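Local coordinates for aminopentol aminotransferase (Sphingopyxis macrogoltabida, PDB 6HBS), which catalyses the pyridoxal-phosphate-dependent deamination of aminopentol, hydrolysed fumonisin B1, to its 2-keto form, with pyruvate as the preferred amino acceptor, at residues G20-H25 / F35-R40. Numbering follows the deposited sequence.
Sequences GGMYGH and FPQFFR
Met22 and Gln37 have the nearest CA atoms across the contact, 8.2 Å apart, between the loop that follows helix 5-17 and the chain about to enter strand 39-43, so side chains do the bridging. The Gln37 amide reaches across with CG anti to the backbone N (chi1 -178°), then bends at chi2, and its whole end lies against Met22. Gln37 OE1 comes within 3.4 Å of Met22 CB. Gln37 NE2 is 3.8 Å from the Met22 CE methyl. In the methionine, the bend at chi2 (-67°) turns SD back to a weak hydrogen bond from Tyr23 N, and the bend at chi3 swings CE toward Gln37 NE2. Beside this pair stands the Phe38 ring, its CZ 4.2 Å from Met22 CG. Gln37 CG sits 3.6 Å above one face of the Phe38 ring, toward the rim, while Phe38 CZ meets Gly21 O at the ring edge, near the ring plane, at 3.8 Å. The amide's polar needs are met elsewhere: OE1 accepts from Thr28 N and NE2 donates to Glu26 O, two bonds that fix its rotation. With an alanine here in place of Gln37, Thr28 N and Glu26 O would probably lose their mate and a gap would open beside Met22. Met22 also packs on Phe290 of the second subunit. Across the two segments the contact is thus van der Waals in character: a buried amide, tied down by the intervening loop, offers its flank to a thioether chain near the dimer interface.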
ATOM      1  N   GLY A  20      18.133   4.009 -11.204  1.00 24.82           N
ATOM      2  CA  GLY A  20      18.249   3.001 -12.225  1.00 26.59           C
ATOM      3  C   GLY A  20      17.217   3.136 -13.332  1.00 26.91           C
ATOM      4  O   GLY A  20      17.118   2.252 -14.134  1.00 28.04           O
ATOM      5  N   GLY A  21      16.446   4.237 -13.369  1.00 27.06           N
ATOM      6  CA  GLY A  21      15.372   4.466 -14.380  1.00 26.02           C
ATOM      7  C   GLY A  21      14.038   3.812 -14.046  1.00 24.26           C
ATOM      8  O   GLY A  21      13.004   4.163 -14.618  1.00 23.75           O
ATOM      9  N   MET A  22      14.064   2.816 -13.158  1.00 25.65           N
ATOM     10  CA  MET A  22      12.882   2.037 -12.729  1.00 24.96           C
ATOM     11  C   MET A  22      13.376   0.955 -11.765  1.00 23.07           C
ATOM     12  O   MET A  22      14.560   0.749 -11.644  1.00 23.62           O
ATOM     13  CB  MET A  22      12.127   1.391 -13.908  1.00 25.95           C
ATOM     14  CG  MET A  22      10.729   1.976 -14.120  1.00 25.92           C
ATOM     15  SD  MET A  22       9.570   1.611 -12.751  1.00 23.84           S
ATOM     16  CE  MET A  22       9.212  -0.102 -13.143  1.00 27.96           C
ATOM     17  N   TYR A  23      12.441   0.262 -11.120  1.00 24.35           N
ATOM     18  CA  TYR A  23      12.732  -0.602  -9.961  1.00 24.16           C
ATOM     19  C   TYR A  23      11.562  -1.575  -9.835  1.00 24.79           C
ATOM     20  O   TYR A  23      10.513  -1.371 -10.442  1.00 24.43           O
ATOM     21  CB  TYR A  23      12.921   0.225  -8.675  1.00 22.99           C
ATOM     22  CG  TYR A  23      11.745   1.117  -8.356  1.00 22.04           C
ATOM     23  CD1 TYR A  23      10.656   0.660  -7.639  1.00 21.34           C
ATOM     24  CD2 TYR A  23      11.693   2.415  -8.827  1.00 21.22           C
ATOM     25  CE1 TYR A  23       9.566   1.472  -7.373  1.00 21.80           C
ATOM     26  CE2 TYR A  23      10.613   3.243  -8.580  1.00 22.24           C
ATOM     27  CZ  TYR A  23       9.536   2.764  -7.867  1.00 21.67           C
ATOM     28  OH  TYR A  23       8.450   3.569  -7.682  1.00 22.11           O
ATOM     29  N   GLY A  24      11.747  -2.602  -8.999  1.00 25.66           N
ATOM     30  CA  GLY A  24      10.730  -3.528  -8.655  1.00 22.89           C
ATOM     31  C   GLY A  24      10.391  -4.445  -9.816  1.00 25.91           C
ATOM     32  O   GLY A  24      11.157  -4.571 -10.778  1.00 24.72           O
ATOM     33  N   HIS A  25       9.249  -5.125  -9.686  1.00 27.19           N
ATOM     34  CA  HIS A  25       8.906  -6.282 -10.499  1.00 30.52           C
ATOM     35  C   HIS A  25       8.655  -5.904 -11.975  1.00 28.78           C
ATOM     36  O   HIS A  25       8.832  -6.755 -12.832  1.00 28.09           O
ATOM     37  CB  HIS A  25       7.727  -7.059  -9.886  1.00 35.01           C
ATOM     38  CG  HIS A  25       6.386  -6.374  -9.930  1.00 44.98           C
ATOM     39  ND1 HIS A  25       5.929  -5.510  -8.913  1.00 44.32           N
ATOM     40  CD2 HIS A  25       5.362  -6.488 -10.817  1.00 48.47           C
ATOM     41  CE1 HIS A  25       4.710  -5.091  -9.227  1.00 52.46           C
ATOM     42  NE2 HIS A  25       4.331  -5.675 -10.394  1.00 42.21           N
ATOM     43  N   PHE A  35      12.124  -4.912 -24.980  1.00 26.51           N
ATOM     44  CA  PHE A  35      10.945  -4.772 -24.122  1.00 23.79           C
ATOM     45  C   PHE A  35      10.789  -3.300 -23.744  1.00 24.74           C
ATOM     46  O   PHE A  35      11.725  -2.690 -23.232  1.00 24.79           O
ATOM     47  CB  PHE A  35      11.023  -5.691 -22.902  1.00 23.02           C
ATOM     48  CG  PHE A  35      10.560  -7.096 -23.189  1.00 22.29           C
ATOM     49  CD1 PHE A  35      11.414  -8.020 -23.776  1.00 24.11           C
ATOM     50  CD2 PHE A  35       9.254  -7.474 -22.936  1.00 23.70           C
ATOM     51  CE1 PHE A  35      10.973  -9.306 -24.071  1.00 24.72           C
ATOM     52  CE2 PHE A  35       8.801  -8.750 -23.244  1.00 24.82           C
ATOM     53  CZ  PHE A  35       9.668  -9.667 -23.813  1.00 25.71           C
ATOM     54  N   PRO A  36       9.625  -2.681 -24.032  1.00 22.14           N
ATOM     55  CA  PRO A  36       9.337  -1.323 -23.562  1.00 23.31           C
ATOM     56  C   PRO A  36       9.129  -1.256 -22.034  1.00 22.02           C
ATOM     57  O   PRO A  36       8.511  -2.147 -21.443  1.00 22.26           O
ATOM     58  CB  PRO A  36       8.035  -0.972 -24.290  1.00 23.25           C
ATOM     59  CG  PRO A  36       7.356  -2.301 -24.496  1.00 24.69           C
ATOM     60  CD  PRO A  36       8.490  -3.272 -24.752  1.00 24.48           C
ATOM     61  N   GLN A  37       9.670  -0.198 -21.427  1.00 22.69           N
ATOM     62  CA  GLN A  37       9.518   0.084 -19.981  1.00 21.84           C
ATOM     63  C   GLN A  37       8.235   0.886 -19.699  1.00 21.59           C
ATOM     64  O   GLN A  37       7.508   0.564 -18.754  1.00 21.39           O
ATOM     65  CB  GLN A  37      10.732   0.842 -19.450  1.00 22.21           C
ATOM     66  CG  GLN A  37      10.632   1.105 -17.944  1.00 22.56           C
ATOM     67  CD  GLN A  37      10.605  -0.141 -17.099  1.00 21.73           C
ATOM     68  OE1 GLN A  37      11.653  -0.585 -16.611  1.00 24.55           O
ATOM     69  NE2 GLN A  37       9.422  -0.711 -16.896  1.00 22.59           N
ATOM     70  N   PHE A  38       7.949   1.906 -20.526  1.00 19.22           N
ATOM     71  CA  PHE A  38       6.912   2.884 -20.302  1.00 19.15           C
ATOM     72  C   PHE A  38       5.777   2.752 -21.322  1.00 18.62           C
ATOM     73  O   PHE A  38       6.044   2.649 -22.500  1.00 20.80           O
ATOM     74  CB  PHE A  38       7.529   4.281 -20.359  1.00 19.99           C
ATOM     75  CG  PHE A  38       8.474   4.534 -19.221  1.00 19.54           C
ATOM     76  CD1 PHE A  38       7.973   4.697 -17.939  1.00 19.82           C
ATOM     77  CD2 PHE A  38       9.841   4.515 -19.418  1.00 19.86           C
ATOM     78  CE1 PHE A  38       8.827   4.908 -16.876  1.00 19.99           C
ATOM     79  CE2 PHE A  38      10.702   4.709 -18.354  1.00 21.06           C
ATOM     80  CZ  PHE A  38      10.190   4.918 -17.085  1.00 21.87           C
ATOM     81  N   PHE A  39       4.534   2.839 -20.851  1.00 17.84           N
ATOM     82  CA  PHE A  39       3.326   2.658 -21.661  1.00 19.79           C
ATOM     83  C   PHE A  39       2.472   3.932 -21.702  1.00 20.31           C
ATOM     84  O   PHE A  39       2.692   4.872 -20.922  1.00 20.83           O
ATOM     85  CB  PHE A  39       2.531   1.468 -21.143  1.00 18.62           C
ATOM     86  CG  PHE A  39       3.306   0.191 -21.267  1.00 19.42           C
ATOM     87  CD1 PHE A  39       4.270  -0.150 -20.325  1.00 20.29           C
ATOM     88  CD2 PHE A  39       3.120  -0.642 -22.365  1.00 20.41           C
ATOM     89  CE1 PHE A  39       5.008  -1.316 -20.477  1.00 21.94           C
ATOM     90  CE2 PHE A  39       3.868  -1.800 -22.515  1.00 19.25           C
ATOM     91  CZ  PHE A  39       4.797  -2.142 -21.566  1.00 20.46           C
ATOM     92  N   ARG A  40       1.535   3.986 -22.658  1.00 20.82           N
ATOM     93  CA  ARG A  40       0.684   5.171 -22.825  1.00 21.71           C
ATOM     94  C   ARG A  40      -0.768   4.854 -22.469  1.00 20.06           C
ATOM     95  O   ARG A  40      -1.485   5.690 -21.887  1.00 19.06           O
ATOM     96  CB  ARG A  40       0.833   5.778 -24.225  1.00 25.54           C
ATOM     97  CG  ARG A  40       0.393   7.240 -24.266  1.00 29.75           C
ATOM     98  CD  ARG A  40       0.434   7.883 -25.641  1.00 30.99           C
ATOM     99  NE  ARG A  40      -0.713   7.448 -26.428  1.00 32.79           N
ATOM    100  CZ  ARG A  40      -1.932   7.979 -26.368  1.00 32.49           C
ATOM    101  NH1 ARG A  40      -2.172   8.989 -25.542  1.00 30.98           N
ATOM    102  NH2 ARG A  40      -2.897   7.506 -27.137  1.00 29.45           N
TER